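Local coordinates for ribosomal-protein-S5-alanine N-acetyltransferase (Vibrio fischeri, PDB 3IGR) that probably acetylates the N-terminal alanine of ribosomal protein uS5 with acetyl-CoA as donor, as a member of the RimJ group of GNAT acetyltransferases, at residues Asp2-Phe5 and Tyr10-Arg13; Glu6-Gln11 and Met113-Asn118; Phe68-Val73 and Asn118-Trp123; Ser85-Thr90 and Ala96-Tyr101. One frame throughout, in Å; residues are numbered along the deposited sequence.

Interaction 1: Asp2-Phe5 and Tyr10-Arg13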
loop_
_atom_site.group_PDB
_atom_site.type_symbol
_atom_site.label_atom_id
_atom_site.label_comp_id
_atom_site.label_asym_id
_atom_site.label_seq_id
_atom_site.Cartn_x
_atom_site.Cartn_y
_atom_site.Cartn_z
ATOM N N ASP A 2 -24.678 7.518 9.981
ATOM C CA ASP A 2 -23.854 6.305 10.248
ATOM C C ASP A 2 -22.377 6.468 9.867
ATOM O O ASP A 2 -21.861 7.581 9.726
ATOM C CB ASP A 2 -24.439 5.081 9.523
ATOM C CG ASP A 2 -25.530 4.385 10.319
ATOM O OD1 ASP A 2 -25.285 3.995 11.485
ATOM O OD2 ASP A 2 -26.635 4.208 9.766
ATOM N N VAL A 3 -21.726 5.320 9.709
ATOM C CA VAL A 3 -20.314 5.185 9.374
ATOM C C VAL A 3 -20.039 5.661 7.961
ATOM O O VAL A 3 -20.749 5.282 7.028
ATOM C CB VAL A 3 -19.939 3.714 9.386
ATOM C CG1 VAL A 3 -18.454 3.551 9.628
ATOM C CG2 VAL A 3 -20.786 2.963 10.410
ATOM N N SER A 4 -18.989 6.456 7.793
ATOM C CA SER A 4 -18.734 7.066 6.507
ATOM C C SER A 4 -17.250 7.290 6.286
ATOM O O SER A 4 -16.567 7.834 7.152
ATOM C CB SER A 4 -19.468 8.402 6.426
ATOM O OG SER A 4 -19.797 8.687 5.090
ATOM N N PHE A 5 -16.747 6.864 5.132
ATOM C CA PHE A 5 -15.371 7.165 4.779
ATOM C C PHE A 5 -15.299 7.888 3.445
ATOM O O PHE A 5 -15.999 7.547 2.490
ATOM C CB PHE A 5 -14.492 5.903 4.786
ATOM C CG PHE A 5 -14.710 5.022 5.985
ATOM C CD1 PHE A 5 -14.004 5.248 7.164
ATOM C CD2 PHE A 5 -15.651 3.990 5.952
ATOM C CE1 PHE A 5 -14.206 4.438 8.293
ATOM C CE2 PHE A 5 -15.867 3.178 7.088
ATOM C CZ PHE A 5 -15.141 3.406 8.246
ATOM N N TYR A 10 -14.856 10.072 -3.728
ATOM C CA TYR A 10 -15.630 8.884 -3.340
ATOM C C TYR A 10 -16.044 8.889 -1.868
ATOM O O TYR A 10 -15.387 9.513 -1.026
ATOM C CB TYR A 10 -14.831 7.611 -3.636
ATOM C CG TYR A 10 -14.369 7.527 -5.066
ATOM C CD1 TYR A 10 -15.255 7.149 -6.077
ATOM C CD2 TYR A 10 -13.063 7.866 -5.426
ATOM C CE1 TYR A 10 -14.848 7.089 -7.401
ATOM C CE2 TYR A 10 -12.646 7.806 -6.765
ATOM C CZ TYR A 10 -13.551 7.411 -7.741
ATOM O OH TYR A 10 -13.182 7.333 -9.067
ATOM N N GLN A 11 -17.148 8.207 -1.581
ATOM C CA GLN A 11 -17.626 7.999 -0.214
ATOM C C GLN A 11 -18.006 6.530 -0.030
ATOM O O GLN A 11 -18.715 5.969 -0.864
ATOM C CB GLN A 11 -18.853 8.870 0.077
ATOM C CG GLN A 11 -19.482 8.581 1.446
ATOM C CD GLN A 11 -20.719 9.403 1.730
ATOM O OE1 GLN A 11 -21.281 10.040 0.834
ATOM N NE2 GLN A 11 -21.159 9.390 2.985
ATOM N N VAL A 12 -17.509 5.919 1.044
ATOM C CA VAL A 12 -17.867 4.554 1.423
ATOM C C VAL A 12 -18.723 4.690 2.669
ATOM O O VAL A 12 -18.305 5.296 3.665
ATOM C CB VAL A 12 -16.627 3.676 1.736
ATOM C CG1 VAL A 12 -17.031 2.205 1.951
ATOM C CG2 VAL A 12 -15.601 3.783 0.617
ATOM N N ARG A 13 -19.933 4.149 2.607
ATOM C CA ARG A 13 -20.885 4.307 3.688
ATOM C C ARG A 13 -21.803 3.117 3.676
ATOM O O ARG A 13 -21.812 2.351 2.714
ATOM C CB ARG A 13 -21.684 5.617 3.543
ATOM C CG ARG A 13 -22.500 5.748 2.255
ATOM C CD ARG A 13 -23.631 6.755 2.446
ATOM N NE ARG A 13 -24.353 7.065 1.210
ATOM C CZ ARG A 13 -25.292 6.295 0.661
ATOM N NH1 ARG A 13 -25.642 5.133 1.217
ATOM N NH2 ARG A 13 -25.884 6.688 -0.458
#
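Gln-11, stretched straight out from its CA to its amide (chi1 174°), meets the Ser-4 hydroxyl, which is swung well away from its own backbone N (chi1 -151°). The two side chains meet diagonally across the N-terminal beta hairpin, in which strand 4-7 runs antiparallel to strand 10-14 at the start of the GNAT sheet. NE2 of Gln-11 donates to OG of Ser-4 at 2.6 Å, and the hydroxyl lies near the amide plane, where the N-H can point at it. Gln-11 CG passes 3.7 Å from the same OG, so the hydroxyl rests along the glutamine chain as well as at its end. CB of Arg-13 lies on this side too, but its guanidinium leads away to a salt bridge with Asp-19.

The other face carries Phe-5 and Val-12, an antiparallel hydrogen-bonded pair. Phe-5 N donates to Val-12 O at 2.7 Å, and Val-12 N returns a bond of 2.6 Å to Phe-5 O. The CB atoms of Phe-5 and Val-12 are 4.3 Å apart, yet the phenyl ring does not settle on the valine methyls. It runs on to Val-119 of helix 112-126, while Val-12 packs on Thr-120 and Phe-70. Both residues thus belong to the helix-covered side of the sheet. The Phe-5 carbonyl has a second visitor: CA of Gln-11 makes a C-H...O contact with Phe-5 O at 3.2 Å.

Interaction 2: Glu6-Gln11 and Met113-Asn118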
loop_
_atom_site.group_PDB
_atom_site.type_symbol
_atom_site.label_atom_id
_atom_site.label_comp_id
_atom_site.label_asym_id
_atom_site.label_seq_id
_atom_site.Cartn_x
_atom_site.Cartn_y
_atom_site.Cartn_z
ATOM N N GLU A 6 -14.451 8.903 3.386
ATOM C CA GLU A 6 -14.309 9.663 2.160
ATOM C C GLU A 6 -12.850 9.709 1.736
ATOM O O GLU A 6 -11.962 9.795 2.569
ATOM C CB GLU A 6 -14.914 11.058 2.325
ATOM C CG GLU A 6 -16.457 11.044 2.242
ATOM C CD GLU A 6 -17.088 12.407 2.457
ATOM O OE1 GLU A 6 -16.489 13.237 3.180
ATOM O OE2 GLU A 6 -18.193 12.654 1.903
ATOM N N PHE A 7 -12.622 9.594 0.433
ATOM C CA PHE A 7 -11.305 9.787 -0.150
ATOM C C PHE A 7 -11.548 10.223 -1.581
ATOM O O PHE A 7 -12.496 9.747 -2.226
ATOM C CB PHE A 7 -10.435 8.515 -0.077
ATOM C CG PHE A 7 -11.068 7.287 -0.705
ATOM C CD1 PHE A 7 -10.915 7.023 -2.068
ATOM C CD2 PHE A 7 -11.802 6.386 0.074
ATOM C CE1 PHE A 7 -11.497 5.892 -2.654
ATOM C CE2 PHE A 7 -12.385 5.241 -0.496
ATOM C CZ PHE A 7 -12.236 4.995 -1.867
ATOM N N GLU A 8 -10.695 11.128 -2.056
ATOM C CA GLU A 8 -10.827 11.724 -3.378
ATOM C C GLU A 8 -12.261 12.200 -3.607
ATOM O O GLU A 8 -12.779 12.935 -2.773
ATOM C CB GLU A 8 -10.313 10.773 -4.458
ATOM C CG GLU A 8 -8.876 11.111 -4.866
ATOM C CD GLU A 8 -8.061 9.885 -5.186
ATOM O OE1 GLU A 8 -6.931 10.043 -5.692
ATOM O OE2 GLU A 8 -8.553 8.761 -4.938
ATOM N N HIS A 9 -12.898 11.792 -4.707
ATOM C CA HIS A 9 -14.316 12.122 -4.933
ATOM C C HIS A 9 -15.280 10.953 -4.630
ATOM O O HIS A 9 -16.385 10.868 -5.181
ATOM C CB HIS A 9 -14.540 12.724 -6.331
ATOM C CG HIS A 9 -14.079 11.850 -7.461
ATOM N ND1 HIS A 9 -12.798 11.905 -7.971
ATOM C CD2 HIS A 9 -14.739 10.924 -8.198
ATOM C CE1 HIS A 9 -12.686 11.038 -8.964
ATOM N NE2 HIS A 9 -13.851 10.434 -9.124
ATOM N N TYR A 10 -14.856 10.072 -3.728
ATOM C CA TYR A 10 -15.630 8.884 -3.340
ATOM C C TYR A 10 -16.044 8.889 -1.868
ATOM O O TYR A 10 -15.387 9.513 -1.026
ATOM C CB TYR A 10 -14.831 7.611 -3.636
ATOM C CG TYR A 10 -14.369 7.527 -5.066
ATOM C CD1 TYR A 10 -15.255 7.149 -6.077
ATOM C CD2 TYR A 10 -13.063 7.866 -5.426
ATOM C CE1 TYR A 10 -14.848 7.089 -7.401
ATOM C CE2 TYR A 10 -12.646 7.806 -6.765
ATOM C CZ TYR A 10 -13.551 7.411 -7.741
ATOM O OH TYR A 10 -13.182 7.333 -9.067
ATOM N N GLN A 11 -17.148 8.207 -1.581
ATOM C CA GLN A 11 -17.626 7.999 -0.214
ATOM C C GLN A 11 -18.006 6.530 -0.030
ATOM O O GLN A 11 -18.715 5.969 -0.864
ATOM C CB GLN A 11 -18.853 8.870 0.077
ATOM C CG GLN A 11 -19.482 8.581 1.446
ATOM C CD GLN A 11 -20.719 9.403 1.730
ATOM O OE1 GLN A 11 -21.281 10.040 0.834
ATOM N NE2 GLN A 11 -21.159 9.390 2.985
HETATM N N MSE A 113 -10.989 -0.225 -5.068
HETATM C CA MSE A 113 -11.438 -1.391 -4.334
HETATM C C MSE A 113 -10.558 -1.616 -3.102
HETATM O O MSE A 113 -11.061 -1.874 -2.009
HETATM C CB MSE A 113 -11.434 -2.622 -5.238
HETATM C CG MSE A 113 -12.205 -3.796 -4.663
HETATM SE SE MSE A 113 -14.137 -3.657 -4.975
HETATM C CE MSE A 113 -14.677 -2.288 -3.665
ATOM N N ARG A 114 -9.247 -1.548 -3.299
ATOM C CA ARG A 114 -8.286 -1.682 -2.214
ATOM C C ARG A 114 -8.568 -0.695 -1.069
ATOM O O ARG A 114 -8.656 -1.108 0.098
ATOM C CB ARG A 114 -6.864 -1.491 -2.742
ATOM C CG ARG A 114 -5.785 -1.729 -1.695
ATOM C CD ARG A 114 -4.447 -1.165 -2.145
ATOM N NE ARG A 114 -4.477 0.293 -2.267
ATOM C CZ ARG A 114 -4.254 0.962 -3.394
ATOM N NH1 ARG A 114 -3.962 0.318 -4.508
ATOM N NH2 ARG A 114 -4.300 2.275 -3.396
ATOM N N ARG A 115 -8.735 0.586 -1.400
ATOM C CA ARG A 115 -9.048 1.605 -0.386
ATOM C C ARG A 115 -10.375 1.369 0.311
ATOM O O ARG A 115 -10.460 1.502 1.536
ATOM C CB ARG A 115 -9.033 3.036 -0.965
ATOM C CG ARG A 115 -7.720 3.491 -1.588
ATOM C CD ARG A 115 -7.769 5.015 -1.935
ATOM N NE ARG A 115 -7.664 5.864 -0.735
ATOM C CZ ARG A 115 -7.352 7.166 -0.740
ATOM N NH1 ARG A 115 -7.135 7.808 -1.876
ATOM N NH2 ARG A 115 -7.262 7.839 0.399
ATOM N N ALA A 116 -11.413 1.034 -0.464
ATOM C CA ALA A 116 -12.748 0.769 0.096
ATOM C C ALA A 116 -12.741 -0.394 1.089
ATOM O O ALA A 116 -13.324 -0.304 2.178
ATOM C CB ALA A 116 -13.779 0.523 -1.040
ATOM N N VAL A 117 -12.064 -1.477 0.718
ATOM C CA VAL A 117 -11.988 -2.677 1.554
ATOM C C VAL A 117 -11.087 -2.424 2.763
ATOM O O VAL A 117 -11.413 -2.847 3.866
ATOM C CB VAL A 117 -11.467 -3.905 0.780
ATOM C CG1 VAL A 117 -11.282 -5.103 1.705
ATOM C CG2 VAL A 117 -12.422 -4.294 -0.368
ATOM N N ASN A 118 -9.953 -1.743 2.555
ATOM C CA ASN A 118 -9.035 -1.430 3.655
ATOM C C ASN A 118 -9.684 -0.627 4.770
ATOM O O ASN A 118 -9.464 -0.900 5.958
ATOM C CB ASN A 118 -7.821 -0.650 3.162
ATOM C CG ASN A 118 -6.693 -0.642 4.168
ATOM O OD1 ASN A 118 -6.730 -1.356 5.165
ATOM N ND2 ASN A 118 -5.670 0.155 3.900
#
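Phe-7 and Arg-115 stack between the tip of the N-terminal beta hairpin and helix 112-126, which lies across one face of the GNAT sheet. The hairpin reverses through a type II' turn from Phe-7 to Tyr-10, closed by a backbone bond from Tyr-10 N to Phe-7 O of 2.8 Å.

Stacking comes first. The two side chains slide past each other in opposite directions, with the ring and the guanidinium only 20° from parallel. Arg-115 CB stands over the ring face in a CH-pi contact, 4.1 Å from the Phe-7 centroid, and NE lies above the same face at 3.7 Å from Phe-7 CG. Beyond the ring, the guanidinium covers the start of the phenylalanine side chain, NH2 of Arg-115 approaching Phe-7 CB to 3.3 Å. A bend at chi3 (74°) turns the end of the arginine along the phenylalanine. CB of Tyr-10 packs on the opposite face of the Phe-7 ring, which is thereby sandwiched between its own hairpin and the helix.

The charged contact is looser. Glu-8 crosses Arg-115 at about a right angle, and its OE2 makes a long salt bridge of 3.5 Å to NH1 of Arg-115. That NH1 also makes a weak hydrogen bond to Asn-76 O of the second subunit, so the arginine lies at the dimer contact; a bound sodium ion sits about 4 Å from its side chain.

At the far end of the ring, Phe-7 CZ comes within 4.3 Å of Ala-116 N, a backbone atom of the helix.

Interaction 3: Phe68-Val73 and Asn118-Trp123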
loop_
_atom_site.group_PDB
_atom_site.type_symbol
_atom_site.label_atom_id
_atom_site.label_comp_id
_atom_site.label_asym_id
_atom_site.label_seq_id
_atom_site.Cartn_x
_atom_site.Cartn_y
_atom_site.Cartn_z
ATOM N N PHE A 68 -23.079 -5.804 7.512
ATOM C CA PHE A 68 -22.679 -4.441 7.161
ATOM C C PHE A 68 -22.451 -4.425 5.657
ATOM O O PHE A 68 -21.468 -4.985 5.138
ATOM C CB PHE A 68 -21.429 -4.017 7.957
ATOM C CG PHE A 68 -21.597 -4.164 9.458
ATOM C CD1 PHE A 68 -22.205 -3.156 10.212
ATOM C CD2 PHE A 68 -21.199 -5.323 10.108
ATOM C CE1 PHE A 68 -22.387 -3.300 11.585
ATOM C CE2 PHE A 68 -21.380 -5.478 11.492
ATOM C CZ PHE A 68 -21.974 -4.473 12.224
ATOM N N TYR A 69 -23.411 -3.850 4.945
ATOM C CA TYR A 69 -23.331 -3.828 3.504
ATOM C C TYR A 69 -22.960 -2.405 3.120
ATOM O O TYR A 69 -23.770 -1.497 3.279
ATOM C CB TYR A 69 -24.666 -4.257 2.891
ATOM C CG TYR A 69 -24.596 -4.548 1.417
ATOM C CD1 TYR A 69 -24.746 -5.848 0.943
ATOM C CD2 TYR A 69 -24.366 -3.519 0.487
ATOM C CE1 TYR A 69 -24.681 -6.124 -0.415
ATOM C CE2 TYR A 69 -24.298 -3.785 -0.871
ATOM C CZ TYR A 69 -24.468 -5.091 -1.318
ATOM O OH TYR A 69 -24.401 -5.371 -2.665
ATOM N N PHE A 70 -21.724 -2.208 2.669
ATOM C CA PHE A 70 -21.265 -0.879 2.267
ATOM C C PHE A 70 -21.386 -0.658 0.767
ATOM O O PHE A 70 -21.189 -1.587 -0.025
ATOM C CB PHE A 70 -19.801 -0.682 2.616
ATOM C CG PHE A 70 -19.516 -0.582 4.085
ATOM C CD1 PHE A 70 -19.454 0.671 4.707
ATOM C CD2 PHE A 70 -19.254 -1.733 4.829
ATOM C CE1 PHE A 70 -19.157 0.780 6.062
ATOM C CE2 PHE A 70 -18.972 -1.647 6.194
ATOM C CZ PHE A 70 -18.912 -0.385 6.813
ATOM N N VAL A 71 -21.669 0.580 0.384
ATOM C CA VAL A 71 -21.568 0.994 -1.026
ATOM C C VAL A 71 -20.453 2.041 -1.216
ATOM O O VAL A 71 -20.117 2.791 -0.285
ATOM C CB VAL A 71 -22.903 1.528 -1.599
ATOM C CG1 VAL A 71 -23.925 0.382 -1.739
ATOM C CG2 VAL A 71 -23.477 2.685 -0.767
ATOM N N VAL A 72 -19.863 2.051 -2.406
ATOM C CA VAL A 72 -18.895 3.063 -2.774
ATOM C C VAL A 72 -19.609 4.024 -3.738
ATOM O O VAL A 72 -20.156 3.599 -4.761
ATOM C CB VAL A 72 -17.663 2.471 -3.471
ATOM C CG1 VAL A 72 -16.670 3.599 -3.796
ATOM C CG2 VAL A 72 -17.007 1.382 -2.621
ATOM N N VAL A 73 -19.619 5.307 -3.394
ATOM C CA VAL A 73 -20.338 6.299 -4.181
ATOM C C VAL A 73 -19.360 7.234 -4.861
ATOM O O VAL A 73 -18.446 7.752 -4.216
ATOM C CB VAL A 73 -21.305 7.130 -3.304
ATOM C CG1 VAL A 73 -21.955 8.290 -4.128
ATOM C CG2 VAL A 73 -22.367 6.232 -2.703
ATOM N N ASN A 118 -9.953 -1.743 2.555
ATOM C CA ASN A 118 -9.035 -1.430 3.655
ATOM C C ASN A 118 -9.684 -0.627 4.770
ATOM O O ASN A 118 -9.464 -0.900 5.958
ATOM C CB ASN A 118 -7.821 -0.650 3.162
ATOM C CG ASN A 118 -6.693 -0.642 4.168
ATOM O OD1 ASN A 118 -6.730 -1.356 5.165
ATOM N ND2 ASN A 118 -5.670 0.155 3.900
ATOM N N VAL A 119 -10.455 0.384 4.379
ATOM C CA VAL A 119 -10.983 1.318 5.355
ATOM C C VAL A 119 -12.121 0.652 6.132
ATOM O O VAL A 119 -12.259 0.856 7.334
ATOM C CB VAL A 119 -11.354 2.662 4.708
ATOM C CG1 VAL A 119 -12.683 2.588 3.923
ATOM C CG2 VAL A 119 -11.344 3.752 5.742
ATOM N N THR A 120 -12.895 -0.182 5.450
ATOM C CA THR A 120 -13.964 -0.925 6.111
ATOM C C THR A 120 -13.471 -2.124 6.945
ATOM O O THR A 120 -14.029 -2.385 8.001
ATOM C CB THR A 120 -15.054 -1.342 5.124
ATOM O OG1 THR A 120 -14.475 -2.142 4.080
ATOM C CG2 THR A 120 -15.704 -0.113 4.536
ATOM N N ILE A 121 -12.440 -2.843 6.499
ATOM C CA ILE A 121 -11.833 -3.893 7.333
ATOM C C ILE A 121 -11.340 -3.266 8.636
ATOM O O ILE A 121 -11.537 -3.810 9.734
ATOM C CB ILE A 121 -10.632 -4.616 6.655
ATOM C CG1 ILE A 121 -11.077 -5.807 5.833
ATOM C CG2 ILE A 121 -9.750 -5.299 7.668
ATOM C CD1 ILE A 121 -11.878 -5.508 4.672
ATOM N N ASP A 122 -10.683 -2.123 8.507
ATOM C CA ASP A 122 -10.159 -1.421 9.656
ATOM C C ASP A 122 -11.265 -1.096 10.659
ATOM O O ASP A 122 -11.079 -1.212 11.887
ATOM C CB ASP A 122 -9.537 -0.122 9.179
ATOM C CG ASP A 122 -8.166 0.053 9.682
ATOM O OD1 ASP A 122 -7.236 -0.296 8.915
ATOM O OD2 ASP A 122 -8.012 0.515 10.837
ATOM N N TRP A 123 -12.406 -0.665 10.128
ATOM C CA TRP A 123 -13.565 -0.393 10.961
ATOM C C TRP A 123 -14.162 -1.681 11.581
ATOM O O TRP A 123 -14.571 -1.683 12.733
ATOM C CB TRP A 123 -14.600 0.400 10.166
ATOM C CG TRP A 123 -15.776 0.831 10.978
ATOM C CD1 TRP A 123 -15.866 1.943 11.786
ATOM C CD2 TRP A 123 -17.044 0.183 11.042
ATOM N NE1 TRP A 123 -17.113 2.008 12.358
ATOM C CE2 TRP A 123 -17.859 0.943 11.918
ATOM C CE3 TRP A 123 -17.579 -0.967 10.439
ATOM C CZ2 TRP A 123 -19.177 0.583 12.216
ATOM C CZ3 TRP A 123 -18.906 -1.315 10.727
ATOM C CH2 TRP A 123 -19.677 -0.546 11.616
#
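A cluster of three aromatic rings, Phe-68, Phe-70 and Trp-123, fills part of the helix-sheet interface of the GNAT core. Strand 68-73 and helix segment 118-123 run nearly antiparallel, at 153°, with their axes 11.0 Å apart, and the side chains bridge that gap.

Trp-123 enters the cluster in two ways. Its six-membered ring sets an edge against the face of Phe-68 in a T-shaped stack, with CZ3 of Trp-123 3.8 Å from CD1 of Phe-68. Toward Phe-70 the roles reverse: the phenyl edge is turned to the indole face in an offset edge-to-face pair, Phe-70 CZ lying 3.9 Å from Trp-123 CE3. The indole plane is thus close to perpendicular to both phenyl rings.

Thr-120 seals one face of Phe-70. Its methyl CG2 stands 3.6 Å from the Phe-70 centroid, almost on the ring normal, in a CH-pi contact. With chi1 at 58°, OG1 lies between backbone N and carbonyl carbon and the methyl is left to meet the ring. OG1 is hydrogen-bonded to Tyr-86 OH and to Ala-116 O and Val-117 O of the preceding helical turn, which satisfies this buried hydroxyl. Helix 112-126, which follows strand 96-103, probably corresponds to the helix whose N-terminus faces the CoA pyrophosphate in GNAT enzymes; such aromatic packing seats it on the central sheet of the GNAT fold.

Interaction 4: Ser85-Thr90 and Ala96-Tyr101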
loop_
_atom_site.group_PDB
_atom_site.type_symbol
_atom_site.label_atom_id
_atom_site.label_comp_id
_atom_site.label_asym_id
_atom_site.label_seq_id
_atom_site.Cartn_x
_atom_site.Cartn_y
_atom_site.Cartn_z
ATOM N N SER A 85 -19.260 -5.999 1.196
ATOM C CA SER A 85 -20.304 -6.600 2.026
ATOM C C SER A 85 -19.692 -7.523 3.063
ATOM O O SER A 85 -18.992 -8.464 2.709
ATOM C CB SER A 85 -21.277 -7.386 1.156
ATOM O OG SER A 85 -22.180 -8.118 1.973
ATOM N N TYR A 86 -19.957 -7.249 4.339
ATOM C CA TYR A 86 -19.528 -8.130 5.439
ATOM C C TYR A 86 -20.756 -8.910 5.886
ATOM O O TYR A 86 -21.751 -8.323 6.329
ATOM C CB TYR A 86 -18.914 -7.332 6.592
ATOM C CG TYR A 86 -17.680 -6.593 6.154
ATOM C CD1 TYR A 86 -16.431 -7.204 6.200
ATOM C CD2 TYR A 86 -17.766 -5.296 5.623
ATOM C CE1 TYR A 86 -15.292 -6.530 5.775
ATOM C CE2 TYR A 86 -16.627 -4.617 5.189
ATOM C CZ TYR A 86 -15.398 -5.251 5.268
ATOM O OH TYR A 86 -14.276 -4.626 4.823
ATOM N N SER A 87 -20.687 -10.226 5.720
ATOM C CA SER A 87 -21.805 -11.115 5.974
ATOM C C SER A 87 -21.332 -12.347 6.724
ATOM O O SER A 87 -20.125 -12.548 6.909
ATOM C CB SER A 87 -22.411 -11.562 4.648
ATOM O OG SER A 87 -21.448 -12.305 3.916
ATOM N N ASN A 88 -22.280 -13.172 7.151
ATOM C CA ASN A 88 -21.932 -14.419 7.799
ATOM C C ASN A 88 -21.154 -14.072 9.066
ATOM O O ASN A 88 -20.132 -14.680 9.369
ATOM C CB ASN A 88 -21.018 -15.189 6.849
ATOM C CG ASN A 88 -21.448 -16.577 6.630
ATOM O OD1 ASN A 88 -22.045 -16.891 5.584
ATOM N ND2 ASN A 88 -21.157 -17.449 7.588
ATOM N N ILE A 89 -21.609 -13.052 9.781
ATOM C CA ILE A 89 -20.908 -12.616 10.966
ATOM C C ILE A 89 -21.282 -13.484 12.172
ATOM O O ILE A 89 -22.463 -13.708 12.435
ATOM C CB ILE A 89 -21.178 -11.132 11.235
ATOM C CG1 ILE A 89 -20.513 -10.282 10.136
ATOM C CG2 ILE A 89 -20.695 -10.732 12.630
ATOM C CD1 ILE A 89 -20.800 -8.788 10.262
ATOM N N THR A 90 -20.260 -13.983 12.877
ATOM C CA THR A 90 -20.457 -14.737 14.108
ATOM C C THR A 90 -19.670 -14.057 15.219
ATOM O O THR A 90 -18.546 -13.609 15.004
ATOM C CB THR A 90 -19.976 -16.197 13.943
ATOM O OG1 THR A 90 -20.636 -16.780 12.816
ATOM C CG2 THR A 90 -20.284 -17.042 15.176
ATOM N N ALA A 96 -15.935 -13.606 13.695
ATOM C CA ALA A 96 -15.487 -13.653 12.298
ATOM C C ALA A 96 -16.600 -13.277 11.344
ATOM O O ALA A 96 -17.794 -13.310 11.697
ATOM C CB ALA A 96 -14.989 -15.046 11.958
ATOM N N GLY A 97 -16.195 -12.891 10.148
ATOM C CA GLY A 97 -17.137 -12.625 9.071
ATOM C C GLY A 97 -16.490 -12.741 7.710
ATOM O O GLY A 97 -15.261 -12.825 7.589
ATOM N N HIS A 98 -17.341 -12.752 6.700
ATOM C CA HIS A 98 -16.938 -12.869 5.318
ATOM C C HIS A 98 -17.050 -11.513 4.643
ATOM O O HIS A 98 -18.035 -10.798 4.834
ATOM C CB HIS A 98 -17.835 -13.886 4.606
ATOM C CG HIS A 98 -17.511 -14.069 3.160
ATOM N ND1 HIS A 98 -16.596 -15.001 2.713
ATOM C CD2 HIS A 98 -17.973 -13.433 2.055
ATOM C CE1 HIS A 98 -16.518 -14.941 1.393
ATOM N NE2 HIS A 98 -17.342 -13.998 0.969
ATOM N N VAL A 99 -16.038 -11.172 3.855
ATOM C CA VAL A 99 -16.077 -9.985 3.018
ATOM C C VAL A 99 -16.206 -10.401 1.551
ATOM O O VAL A 99 -15.493 -11.307 1.069
ATOM C CB VAL A 99 -14.843 -9.043 3.236
ATOM C CG1 VAL A 99 -13.509 -9.725 2.889
ATOM C CG2 VAL A 99 -15.029 -7.713 2.446
ATOM N N GLY A 100 -17.125 -9.742 0.857
ATOM C CA GLY A 100 -17.259 -9.874 -0.608
ATOM C C GLY A 100 -17.359 -8.468 -1.179
ATOM O O GLY A 100 -17.950 -7.589 -0.549
ATOM N N TYR A 101 -16.796 -8.235 -2.354
ATOM C CA TYR A 101 -16.772 -6.867 -2.909
ATOM C C TYR A 101 -16.879 -6.892 -4.423
ATOM O O TYR A 101 -16.592 -7.904 -5.062
ATOM C CB TYR A 101 -15.496 -6.097 -2.503
ATOM C CG TYR A 101 -14.247 -6.934 -2.619
ATOM C CD1 TYR A 101 -13.735 -7.580 -1.505
ATOM C CD2 TYR A 101 -13.599 -7.112 -3.853
ATOM C CE1 TYR A 101 -12.622 -8.377 -1.590
ATOM C CE2 TYR A 101 -12.478 -7.898 -3.955
ATOM C CZ TYR A 101 -11.994 -8.530 -2.815
ATOM O OH TYR A 101 -10.891 -9.331 -2.866
#
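Tyr-86 and Val-99 lie side by side and point the same way, the valine methyl CG2 resting 3.5 Å from Tyr-86 CE1. Val-99 puts CG2 there by holding that branch opposite its backbone N, while CG1 takes the more hindered place between N and carbonyl carbon (chi1 62°). Farther out, the tyrosine OH reaches Thr-120 OG1 of helix 112-126. The other side of the sheet carries His-98 and Ser-87. Backbone pairing puts His-98 CB 3.5 Å from Ser-87 O; with CG opposite the backbone N (chi1 179°), the imidazole brings its CD2 to 4.1 Å from Ser-87 OG.

These residues belong to the beta hairpin of strands 79-90 and 96-103 in the GNAT sheet, whose second strand also pairs in parallel with strand 132-137. Hydrogen-bonded pairs are Ser-85 with Gly-100, Ser-87 with His-98 and Thr-90 with Ala-96; between the last two the register slips by one residue, a beta bulge. Asn-88 takes the corner with a positive phi (62°), its CB 4.1 Å from His-98 CB. Past it, Ile-89 runs close to Gly-97, CA to CA 4.2 Å, and pairing resumes as Thr-90 N donates to Ala-96 O at 2.8 Å.

How the interactions relate
Interactions 1, 2 and 3 cluster with centres 7 to 8 Å apart; interaction 4 lies about 11 Å from interaction 3 and 18 Å from the other two, centre to centre. All reach one mixed sheet. The N-terminal hairpin supplies interaction 1 and the hairpin side of interaction 2, helix 112-126 serves interactions 2 and 3, and strand 68-74 links strand 10-14 to strand 79-90 of interaction 4. Along the chain, interaction 1 closes first; interactions 2 and 3 interleave, and interaction 4 falls between the two segments of each. The helix, arriving directly after strand 96-103, therefore packs back over strands on both sides of strand 68-74, tying the N-terminus to the GNAT core.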